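Local coordinates for protein cysteine protease-like VirA (Shigella flexneri, PDB 3EB8) that acts as a secreted virulence effector that promotes bacterial entry into epithelial cells and later spreading, although its reported alpha-tubulin protease activity is disputed, at residues M191-V197 and T220-P226; S234-L240 and E322-L326; N102-P108 and T312-I318. Residue numbers count along the deposited sequence, not the author numbering.

Contact 1 (M191-V197 and T220-P226); sequences MLSYNQV and TSLFQDP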
loop_
_atom_site.group_PDB
_atom_site.type_symbol
_atom_site.label_atom_id
_atom_site.label_comp_id
_atom_site.label_asym_id
_atom_site.label_seq_id
_atom_site.Cartn_x
_atom_site.Cartn_y
_atom_site.Cartn_z
ATOM N N MET A 191 9.815 -23.200 8.784
ATOM C CA MET A 191 10.524 -21.996 9.185
ATOM C C MET A 191 12.034 -22.206 9.239
ATOM O O MET A 191 12.507 -23.313 9.504
ATOM C CB MET A 191 9.980 -21.497 10.525
ATOM C CG MET A 191 8.606 -20.854 10.387
ATOM S SD MET A 191 8.640 -19.512 9.179
ATOM C CE MET A 191 10.044 -18.587 9.823
ATOM N N LEU A 192 12.787 -21.140 8.975
ATOM C CA LEU A 192 14.242 -21.229 8.926
ATOM C C LEU A 192 14.866 -21.268 10.314
ATOM O O LEU A 192 14.416 -20.572 11.227
ATOM C CB LEU A 192 14.834 -20.070 8.108
ATOM C CG LEU A 192 14.900 -20.256 6.586
ATOM C CD1 LEU A 192 13.514 -20.330 6.016
ATOM C CD2 LEU A 192 15.680 -19.140 5.898
ATOM N N SER A 193 15.906 -22.079 10.476
ATOM C CA SER A 193 16.651 -22.074 11.726
ATOM C C SER A 193 17.322 -20.716 11.935
ATOM O O SER A 193 17.476 -19.942 10.998
ATOM C CB SER A 193 17.713 -23.169 11.730
ATOM O OG SER A 193 18.736 -22.884 10.792
ATOM N N TYR A 194 17.727 -20.437 13.168
ATOM C CA TYR A 194 18.579 -19.289 13.407
ATOM C C TYR A 194 19.850 -19.378 12.559
ATOM O O TYR A 194 20.296 -18.380 11.986
ATOM C CB TYR A 194 18.963 -19.158 14.884
ATOM C CG TYR A 194 20.110 -18.195 15.053
ATOM C CD1 TYR A 194 19.888 -16.829 15.154
ATOM C CD2 TYR A 194 21.418 -18.650 15.058
ATOM C CE1 TYR A 194 20.936 -15.947 15.282
ATOM C CE2 TYR A 194 22.475 -17.779 15.187
ATOM C CZ TYR A 194 22.230 -16.427 15.298
ATOM O OH TYR A 194 23.295 -15.564 15.427
ATOM N N ASN A 195 20.447 -20.568 12.507
ATOM C CA ASN A 195 21.620 -20.795 11.680
ATOM C C ASN A 195 21.424 -20.370 10.236
ATOM O O ASN A 195 22.260 -19.666 9.672
ATOM C CB ASN A 195 22.019 -22.261 11.716
ATOM C CG ASN A 195 22.724 -22.626 12.983
ATOM O OD1 ASN A 195 22.978 -21.764 13.823
ATOM N ND2 ASN A 195 23.049 -23.911 13.140
ATOM N N GLN A 196 20.319 -20.801 9.638
ATOM C CA GLN A 196 20.067 -20.537 8.229
ATOM C C GLN A 196 19.904 -19.055 7.925
ATOM O O GLN A 196 20.593 -18.520 7.054
ATOM C CB GLN A 196 18.849 -21.316 7.738
ATOM C CG GLN A 196 19.119 -22.791 7.459
ATOM C CD GLN A 196 17.913 -23.663 7.773
ATOM O OE1 GLN A 196 16.871 -23.168 8.199
ATOM N NE2 GLN A 196 18.052 -24.963 7.568
ATOM N N VAL A 197 18.995 -18.389 8.634
ATOM C CA VAL A 197 18.738 -16.976 8.382
ATOM C C VAL A 197 19.998 -16.159 8.646
ATOM O O VAL A 197 20.293 -15.213 7.922
ATOM C CB VAL A 197 17.578 -16.420 9.236
ATOM C CG1 VAL A 197 16.520 -17.474 9.452
ATOM C CG2 VAL A 197 18.076 -15.890 10.563
ATOM N N THR A 220 17.092 -10.743 11.952
ATOM C CA THR A 220 17.366 -12.109 12.384
ATOM C C THR A 220 16.195 -12.657 13.187
ATOM O O THR A 220 15.806 -13.809 13.028
ATOM C CB THR A 220 18.661 -12.207 13.222
ATOM O OG1 THR A 220 19.794 -11.989 12.372
ATOM C CG2 THR A 220 18.782 -13.585 13.854
ATOM N N SER A 221 15.646 -11.809 14.049
ATOM C CA SER A 221 14.502 -12.160 14.876
ATOM C C SER A 221 13.261 -12.337 14.010
ATOM O O SER A 221 12.668 -13.408 13.984
ATOM C CB SER A 221 14.280 -11.100 15.958
ATOM O OG SER A 221 12.969 -11.179 16.486
ATOM N N LEU A 222 12.862 -11.294 13.294
ATOM C CA LEU A 222 11.877 -11.485 12.236
ATOM C C LEU A 222 12.587 -12.510 11.380
ATOM O O LEU A 222 13.759 -12.777 11.604
ATOM C CB LEU A 222 11.670 -10.209 11.441
ATOM C CG LEU A 222 11.428 -8.882 12.154
ATOM C CD1 LEU A 222 11.568 -7.710 11.167
ATOM C CD2 LEU A 222 10.065 -8.886 12.805
ATOM N N PHE A 223 11.915 -13.095 10.415
ATOM C CA PHE A 223 12.566 -14.078 9.532
ATOM C C PHE A 223 12.511 -15.469 10.151
ATOM O O PHE A 223 12.431 -16.469 9.442
ATOM C CB PHE A 223 14.028 -13.722 9.212
ATOM C CG PHE A 223 14.198 -12.661 8.139
ATOM C CD1 PHE A 223 13.283 -11.623 7.998
ATOM C CD2 PHE A 223 15.305 -12.682 7.298
ATOM C CE1 PHE A 223 13.464 -10.648 7.029
ATOM C CE2 PHE A 223 15.487 -11.702 6.312
ATOM C CZ PHE A 223 14.561 -10.688 6.186
ATOM N N GLN A 224 12.583 -15.517 11.477
ATOM C CA GLN A 224 12.277 -16.727 12.214
ATOM C C GLN A 224 10.854 -16.660 12.765
ATOM O O GLN A 224 10.376 -17.606 13.371
ATOM C CB GLN A 224 13.257 -16.925 13.373
ATOM C CG GLN A 224 14.698 -17.102 12.931
ATOM C CD GLN A 224 15.616 -17.290 14.108
ATOM O OE1 GLN A 224 16.275 -16.343 14.562
ATOM N NE2 GLN A 224 15.638 -18.508 14.646
ATOM N N ASP A 225 10.183 -15.533 12.578
ATOM C CA ASP A 225 8.826 -15.422 13.062
ATOM C C ASP A 225 7.852 -15.812 11.941
ATOM O O ASP A 225 7.713 -15.097 10.958
ATOM C CB ASP A 225 8.560 -14.006 13.587
ATOM C CG ASP A 225 7.172 -13.842 14.139
ATOM O OD1 ASP A 225 6.353 -14.782 14.023
ATOM O OD2 ASP A 225 6.900 -12.765 14.691
ATOM N N PRO A 226 7.167 -16.957 12.096
ATOM C CA PRO A 226 6.269 -17.430 11.041
ATOM C C PRO A 226 5.170 -16.415 10.759
ATOM O O PRO A 226 4.679 -16.333 9.647
ATOM C CB PRO A 226 5.677 -18.712 11.619
ATOM C CG PRO A 226 6.596 -19.105 12.725
ATOM C CD PRO A 226 7.114 -17.817 13.287
#
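Residues 191-193 run extended into the first turn of helix 194-204, while 220-226 leaves the last turn of helix 210-221 and loops toward helix 226-234. The two backbones pass in opposite directions, with the CA atoms of Leu192 and Gln224 5.9 Å apart and those of Val197 and Thr220 6.4 Å apart. Phe223, with a positive phi of 86°, lets the chain turn after the helix end. Ser193 starts helix 194-204 with a capping box: Gln196 N donates to Ser193 OG (2.9 Å) and Ser193 N to Gln196 OE1 (2.7 Å). Across the way, Asp225 is the N-cap of helix 226-234, its OD1 bonding Ala227 N while OD2 bonds Tyr300 OH. The start of helix 194-204 thus packs beside the end of helix 210-221 and the short connection to helix 226-234, within residues 182-273, the region assigned to tubulin binding. Met191, folded by three m torsions, lays CE against Phe223 O (3.2 Å) and Gln224 C (3.6 Å), and its CG meets Pro226 CG at 3.5 Å. Further along, Val197 CG1 touches Gln224 CG at 3.9 Å, and Val197 CB lies 4.5 Å from Phe223 CB. Tyr194 CE1 reaches Thr220 CG2 at 3.5 Å near the surface. Phe223 goes inward, packing on Leu169 and Leu173 of helix 167-176 and on Ile201 of helix 194-204.

Contact 2 (S234-L240 and E322-L326); sequences SAFWQSL and ETSYL
Two consecutive type I beta turns, Ser234 to Trp237 and Trp237 to Leu240, carry the chain out of helix 226-234. They are closed by Trp237 N to Ser234 O and by Leu240 N to Trp237 O, both 3.1 Å, and Trp237 itself takes an extended psi of 127° between them. Facing them is an extended run, 322-326, of strand 315-327. The backbones stay well separated: the closest CA pair, Leu240 and Thr323, is 7.4 Å apart, so the side chains of the strand, Tyr325 above all, span the gap. Glu322 takes no part across it; its carboxylate bonds Ser303 of the adjacent strand 300-312. Thr323 (chi1 -44°) points toward the turns, and its CB lies 4.0 Å from Leu240 CD2. Ser324 points away and bonds Gln86. Tyr325 points toward the turns again, its chi1 of 51° (p) and chi2 of 94° carrying the ring across to them. Tyr325 CE2 packs on Leu240 CD2 at 3.8 Å, Leu240 being in a t,p rotamer, and Tyr325 OH sits 3.3 Å from Ala235 CA and 3.7 Å from Ala235 CB. Ser234 OG (chi1 p) lies near the ring plane and hydrogen-bonds Tyr325 OH at 2.9 Å. The turns that follow helix 226-234 here pack on one face of the mixed sheet, near the middle of the molecule. Ser234 OG also bonds Ala231 O, so the phenol hydroxyl is tied to the helix end through one buried serine hydroxyl, a single polar pair set among mostly apolar contacts.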
loop_
_atom_site.group_PDB
_atom_site.type_symbol
_atom_site.label_atom_id
_atom_site.label_comp_id
_atom_site.label_asym_id
_atom_site.label_seq_id
_atom_site.Cartn_x
_atom_site.Cartn_y
_atom_site.Cartn_z
ATOM N N SER A 234 2.000 -13.034 2.261
ATOM C CA SER A 234 0.605 -12.766 1.969
ATOM C C SER A 234 0.431 -11.489 1.158
ATOM O O SER A 234 -0.541 -11.366 0.401
ATOM C CB SER A 234 -0.199 -12.660 3.260
ATOM O OG SER A 234 0.058 -11.443 3.926
ATOM N N ALA A 235 1.360 -10.547 1.333
ATOM C CA ALA A 235 1.260 -9.224 0.716
ATOM C C ALA A 235 1.295 -9.287 -0.809
ATOM O O ALA A 235 0.870 -8.353 -1.480
ATOM C CB ALA A 235 2.363 -8.277 1.233
ATOM N N PHE A 236 1.810 -10.393 -1.340
ATOM C CA PHE A 236 1.968 -10.558 -2.783
ATOM C C PHE A 236 0.793 -11.309 -3.448
ATOM O O PHE A 236 0.735 -11.389 -4.670
ATOM C CB PHE A 236 3.302 -11.252 -3.114
ATOM C CG PHE A 236 4.521 -10.423 -2.804
ATOM C CD1 PHE A 236 5.055 -10.399 -1.526
ATOM C CD2 PHE A 236 5.140 -9.670 -3.799
ATOM C CE1 PHE A 236 6.182 -9.632 -1.244
ATOM C CE2 PHE A 236 6.267 -8.902 -3.519
ATOM C CZ PHE A 236 6.790 -8.886 -2.243
ATOM N N TRP A 237 -0.134 -11.870 -2.665
ATOM C CA TRP A 237 -1.229 -12.612 -3.294
ATOM C C TRP A 237 -1.958 -11.757 -4.371
ATOM O O TRP A 237 -2.379 -10.625 -4.108
ATOM C CB TRP A 237 -2.211 -13.197 -2.262
ATOM C CG TRP A 237 -3.271 -14.075 -2.913
ATOM C CD1 TRP A 237 -3.069 -15.028 -3.881
ATOM C CD2 TRP A 237 -4.673 -14.070 -2.652
ATOM N NE1 TRP A 237 -4.253 -15.605 -4.234
ATOM C CE2 TRP A 237 -5.259 -15.040 -3.499
ATOM C CE3 TRP A 237 -5.495 -13.360 -1.764
ATOM C CZ2 TRP A 237 -6.636 -15.318 -3.495
ATOM C CZ3 TRP A 237 -6.872 -13.637 -1.759
ATOM C CH2 TRP A 237 -7.424 -14.609 -2.631
ATOM N N GLN A 238 -2.091 -12.297 -5.581
ATOM C CA GLN A 238 -2.571 -11.500 -6.716
ATOM C C GLN A 238 -3.991 -10.952 -6.549
ATOM O O GLN A 238 -4.322 -9.915 -7.109
ATOM C CB GLN A 238 -2.473 -12.308 -8.004
ATOM C CG GLN A 238 -3.199 -13.649 -7.956
ATOM C CD GLN A 238 -3.114 -14.405 -9.280
ATOM O OE1 GLN A 238 -2.366 -15.385 -9.412
ATOM N NE2 GLN A 238 -3.871 -13.939 -10.273
ATOM N N SER A 239 -4.828 -11.655 -5.787
ATOM C CA SER A 239 -6.224 -11.242 -5.569
ATOM C C SER A 239 -6.454 -10.739 -4.148
ATOM O O SER A 239 -7.579 -10.655 -3.682
ATOM C CB SER A 239 -7.178 -12.393 -5.878
ATOM O OG SER A 239 -6.898 -12.921 -7.153
ATOM N N LEU A 240 -5.376 -10.383 -3.469
ATOM C CA LEU A 240 -5.462 -9.828 -2.123
ATOM C C LEU A 240 -6.568 -8.769 -1.952
ATOM O O LEU A 240 -7.215 -8.715 -0.923
ATOM C CB LEU A 240 -4.111 -9.235 -1.731
ATOM C CG LEU A 240 -3.997 -8.769 -0.284
ATOM C CD1 LEU A 240 -4.009 -9.951 0.652
ATOM C CD2 LEU A 240 -2.718 -7.978 -0.108
ATOM N N GLU A 322 -4.314 -0.056 -2.640
ATOM C CA GLU A 322 -3.667 -0.457 -1.412
ATOM C C GLU A 322 -4.576 -1.319 -0.535
ATOM O O GLU A 322 -5.760 -1.010 -0.352
ATOM C CB GLU A 322 -3.226 0.776 -0.636
ATOM C CG GLU A 322 -2.834 0.524 0.803
ATOM C CD GLU A 322 -2.353 1.793 1.473
ATOM O OE1 GLU A 322 -2.489 2.870 0.862
ATOM O OE2 GLU A 322 -1.828 1.731 2.599
ATOM N N THR A 323 -4.018 -2.405 -0.003
ATOM C CA THR A 323 -4.702 -3.209 0.985
ATOM C C THR A 323 -3.889 -3.249 2.262
ATOM O O THR A 323 -2.689 -3.520 2.232
ATOM C CB THR A 323 -4.873 -4.638 0.524
ATOM O OG1 THR A 323 -5.307 -4.645 -0.838
ATOM C CG2 THR A 323 -5.886 -5.373 1.420
ATOM N N SER A 324 -4.556 -2.981 3.381
ATOM C CA SER A 324 -3.945 -3.052 4.695
ATOM C C SER A 324 -4.707 -4.037 5.591
ATOM O O SER A 324 -5.933 -4.165 5.493
ATOM C CB SER A 324 -3.970 -1.681 5.344
ATOM O OG SER A 324 -5.311 -1.328 5.603
ATOM N N TYR A 325 -3.968 -4.688 6.486
ATOM C CA TYR A 325 -4.508 -5.672 7.395
ATOM C C TYR A 325 -3.513 -6.034 8.501
ATOM O O TYR A 325 -2.313 -5.723 8.426
ATOM C CB TYR A 325 -4.868 -6.937 6.633
ATOM C CG TYR A 325 -3.754 -7.441 5.767
ATOM C CD1 TYR A 325 -2.863 -8.386 6.221
ATOM C CD2 TYR A 325 -3.591 -6.962 4.485
ATOM C CE1 TYR A 325 -1.847 -8.844 5.408
ATOM C CE2 TYR A 325 -2.582 -7.402 3.670
ATOM C CZ TYR A 325 -1.713 -8.340 4.122
ATOM O OH TYR A 325 -0.716 -8.778 3.277
ATOM N N LEU A 326 -4.033 -6.731 9.508
ATOM C CA LEU A 326 -3.254 -7.245 10.625
ATOM C C LEU A 326 -3.004 -8.742 10.450
ATOM O O LEU A 326 -3.911 -9.497 10.102
ATOM C CB LEU A 326 -4.067 -7.060 11.900
ATOM C CG LEU A 326 -3.445 -6.379 13.103
ATOM C CD1 LEU A 326 -3.042 -4.955 12.739
ATOM C CD2 LEU A 326 -4.473 -6.377 14.214
#

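Contact 3 (N102-P108 and T312-I318); sequences NFKTHKP and TCNGVGI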
loop_
_atom_site.group_PDB
_atom_site.type_symbol
_atom_site.label_atom_id
_atom_site.label_comp_id
_atom_site.label_asym_id
_atom_site.label_seq_id
_atom_site.Cartn_x
_atom_site.Cartn_y
_atom_site.Cartn_z
ATOM N N ASN A 102 3.464 12.006 -21.770
ATOM C CA ASN A 102 3.374 11.867 -23.213
ATOM C C ASN A 102 2.823 10.483 -23.511
ATOM O O ASN A 102 2.763 9.629 -22.623
ATOM C CB ASN A 102 4.727 12.071 -23.881
ATOM C CG ASN A 102 5.674 10.929 -23.625
ATOM O OD1 ASN A 102 6.262 10.825 -22.552
ATOM N ND2 ASN A 102 5.829 10.060 -24.610
ATOM N N PHE A 103 2.394 10.272 -24.747
ATOM C CA PHE A 103 1.736 9.020 -25.104
ATOM C C PHE A 103 2.655 8.163 -25.951
ATOM O O PHE A 103 2.214 7.240 -26.627
ATOM C CB PHE A 103 0.423 9.286 -25.834
ATOM C CG PHE A 103 -0.600 10.002 -24.998
ATOM C CD1 PHE A 103 -1.098 11.234 -25.398
ATOM C CD2 PHE A 103 -1.061 9.448 -23.810
ATOM C CE1 PHE A 103 -2.052 11.895 -24.634
ATOM C CE2 PHE A 103 -2.015 10.104 -23.040
ATOM C CZ PHE A 103 -2.505 11.335 -23.453
ATOM N N LYS A 104 3.941 8.475 -25.883
ATOM C CA LYS A 104 4.959 7.718 -26.594
ATOM C C LYS A 104 5.905 6.974 -25.639
ATOM O O LYS A 104 7.038 6.668 -26.007
ATOM C CB LYS A 104 5.741 8.648 -27.535
ATOM C CG LYS A 104 4.858 9.322 -28.608
ATOM C CD LYS A 104 5.621 10.359 -29.426
ATOM C CE LYS A 104 4.684 11.126 -30.356
ATOM N NZ LYS A 104 5.413 11.874 -31.432
ATOM N N THR A 105 5.427 6.688 -24.423
ATOM C CA THR A 105 6.179 5.913 -23.436
ATOM C C THR A 105 5.411 4.660 -23.023
ATOM O O THR A 105 4.189 4.586 -23.156
ATOM C CB THR A 105 6.506 6.733 -22.181
ATOM O OG1 THR A 105 7.059 7.993 -22.568
ATOM C CG2 THR A 105 7.538 6.011 -21.329
ATOM N N HIS A 106 6.138 3.674 -22.515
ATOM C CA HIS A 106 5.567 2.382 -22.185
ATOM C C HIS A 106 5.447 2.210 -20.672
ATOM O O HIS A 106 4.955 1.193 -20.200
ATOM C CB HIS A 106 6.450 1.273 -22.765
ATOM C CG HIS A 106 7.843 1.261 -22.210
ATOM N ND1 HIS A 106 8.863 2.022 -22.739
ATOM C CD2 HIS A 106 8.381 0.591 -21.162
ATOM C CE1 HIS A 106 9.972 1.816 -22.048
ATOM N NE2 HIS A 106 9.705 0.950 -21.086
ATOM N N LYS A 107 5.902 3.205 -19.916
ATOM C CA LYS A 107 5.906 3.113 -18.453
ATOM C C LYS A 107 5.707 4.488 -17.797
ATOM O O LYS A 107 6.000 5.524 -18.412
ATOM C CB LYS A 107 7.227 2.493 -17.973
ATOM C CG LYS A 107 8.475 3.343 -18.303
ATOM C CD LYS A 107 9.764 2.680 -17.826
ATOM C CE LYS A 107 10.994 3.470 -18.257
ATOM N NZ LYS A 107 11.159 3.540 -19.744
ATOM N N PRO A 108 5.226 4.506 -16.543
ATOM C CA PRO A 108 5.059 5.783 -15.844
ATOM C C PRO A 108 6.404 6.444 -15.652
ATOM O O PRO A 108 7.400 5.727 -15.484
ATOM C CB PRO A 108 4.504 5.377 -14.480
ATOM C CG PRO A 108 3.925 3.992 -14.664
ATOM C CD PRO A 108 4.732 3.357 -15.763
ATOM N N THR A 312 -4.205 8.016 -18.568
ATOM C CA THR A 312 -5.052 9.170 -18.326
ATOM C C THR A 312 -5.013 10.038 -19.564
ATOM O O THR A 312 -4.341 9.708 -20.542
ATOM C CB THR A 312 -4.538 10.017 -17.144
ATOM O OG1 THR A 312 -3.288 10.628 -17.510
ATOM C CG2 THR A 312 -4.349 9.147 -15.882
ATOM N N CYS A 313 -5.726 11.156 -19.517
ATOM C CA CYS A 313 -5.747 12.083 -20.644
ATOM C C CYS A 313 -4.415 12.837 -20.803
ATOM O O CYS A 313 -4.255 13.621 -21.738
ATOM C CB CYS A 313 -6.872 13.092 -20.465
ATOM S SG CYS A 313 -6.623 14.009 -18.970
ATOM N N ASN A 314 -3.470 12.601 -19.897
ATOM C CA ASN A 314 -2.146 13.232 -19.979
ATOM C C ASN A 314 -1.005 12.266 -20.290
ATOM O O ASN A 314 0.100 12.683 -20.619
ATOM C CB ASN A 314 -1.824 13.972 -18.685
ATOM C CG ASN A 314 -2.712 15.175 -18.464
ATOM O OD1 ASN A 314 -3.407 15.627 -19.380
ATOM N ND2 ASN A 314 -2.686 15.714 -17.247
ATOM N N GLY A 315 -1.258 10.970 -20.164
ATOM C CA GLY A 315 -0.214 10.000 -20.414
ATOM C C GLY A 315 -0.311 8.776 -19.533
ATOM O O GLY A 315 -1.393 8.408 -19.081
ATOM N N VAL A 316 0.831 8.144 -19.286
ATOM C CA VAL A 316 0.867 6.915 -18.505
ATOM C C VAL A 316 0.887 7.217 -17.010
ATOM O O VAL A 316 1.895 7.684 -16.458
ATOM C CB VAL A 316 2.095 6.054 -18.872
ATOM C CG1 VAL A 316 2.003 4.681 -18.210
ATOM C CG2 VAL A 316 2.210 5.917 -20.382
ATOM N N GLY A 317 -0.240 6.946 -16.358
ATOM C CA GLY A 317 -0.371 7.148 -14.925
ATOM C C GLY A 317 -0.419 5.825 -14.195
ATOM O O GLY A 317 -0.110 4.781 -14.765
ATOM N N ILE A 318 -0.819 5.870 -12.931
ATOM C CA ILE A 318 -0.888 4.682 -12.092
ATOM C C ILE A 318 -2.195 4.647 -11.306
ATOM O O ILE A 318 -2.691 5.678 -10.865
ATOM C CB ILE A 318 0.287 4.630 -11.086
ATOM C CG1 ILE A 318 1.588 4.222 -11.777
ATOM C CG2 ILE A 318 -0.017 3.658 -9.961
ATOM C CD1 ILE A 318 2.844 4.580 -10.979
HETATM O O HOH W 1 3.145 9.499 -20.116
#
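This is a loop packed against a hairpin tip: 102-108, which leads to helix 110-118, lies against the tight turn joining strands 300-312 and 315-327 and the first residues of the latter. Asn102 and Gly315 have CA atoms 4.9 Å apart, and Pro108 and Val316 5.1 Å. The direct contacts are van der Waals, and water 1 supplies a polar bridge, donating to Asn102 O (2.5 Å) and accepting from Val316 N (2.8 Å). Val316 fits into the curve of the loop, with CG2 3.7 Å from Thr105 O and CG1 3.7 Å from Lys107 C and 3.6 Å from Pro108 N. Beyond it Pro108 CG meets Ile318 CG1 at 3.7 Å. At the other end the Phe103 ring abuts the turn. Phe103 CE2 is 3.1 Å from Gly315 N, and two carbonyls lie at the ring edge, Thr312 O 3.4 Å from Phe103 CE2 and Cys313 O 3.4 Å from Phe103 CZ. The turn is held by Thr312 N to Gly315 O (2.9 Å) and by an ST turn in which Asn314 N donates to Thr312 OG1 (3.1 Å). Gly315, at phi/psi 146/-153, has no room for a CB, which would press on the preceding carbonyl and stand 3.1 Å from Asn102 O. Around this site, Thr312 OG1 bonds Ser355 and Asn314 ND2 bonds Pro356 O of strand 348-356, the Phe103 ring lies almost parallel to that of Phe265 at the end of helix 245-265, and Ile318 packs on Val112, Ile113 and Ala116 of helix 110-118.

How the contacts relate
Contacts 1 and 2 follow one another along the chain and are joined by helix 226-234, which Asp225 caps in contact 1 and Ser234 ends in contact 2. Their centres lie 22 Å apart and their nearest atoms about 9 Å. Contact 1 and the 234-240 half of contact 2 fall in the tubulin-binding region, so contact 2 ties that region to the central mixed sheet. Contacts 2 and 3 share strand 315-327, with centres 26 Å apart; one receives the turns toward the strand's end, the other the 102-108 loop at its beginning. Contact 3 encloses contact 1 in sequence yet sits across the chain's centre from it, 42 Å between centres.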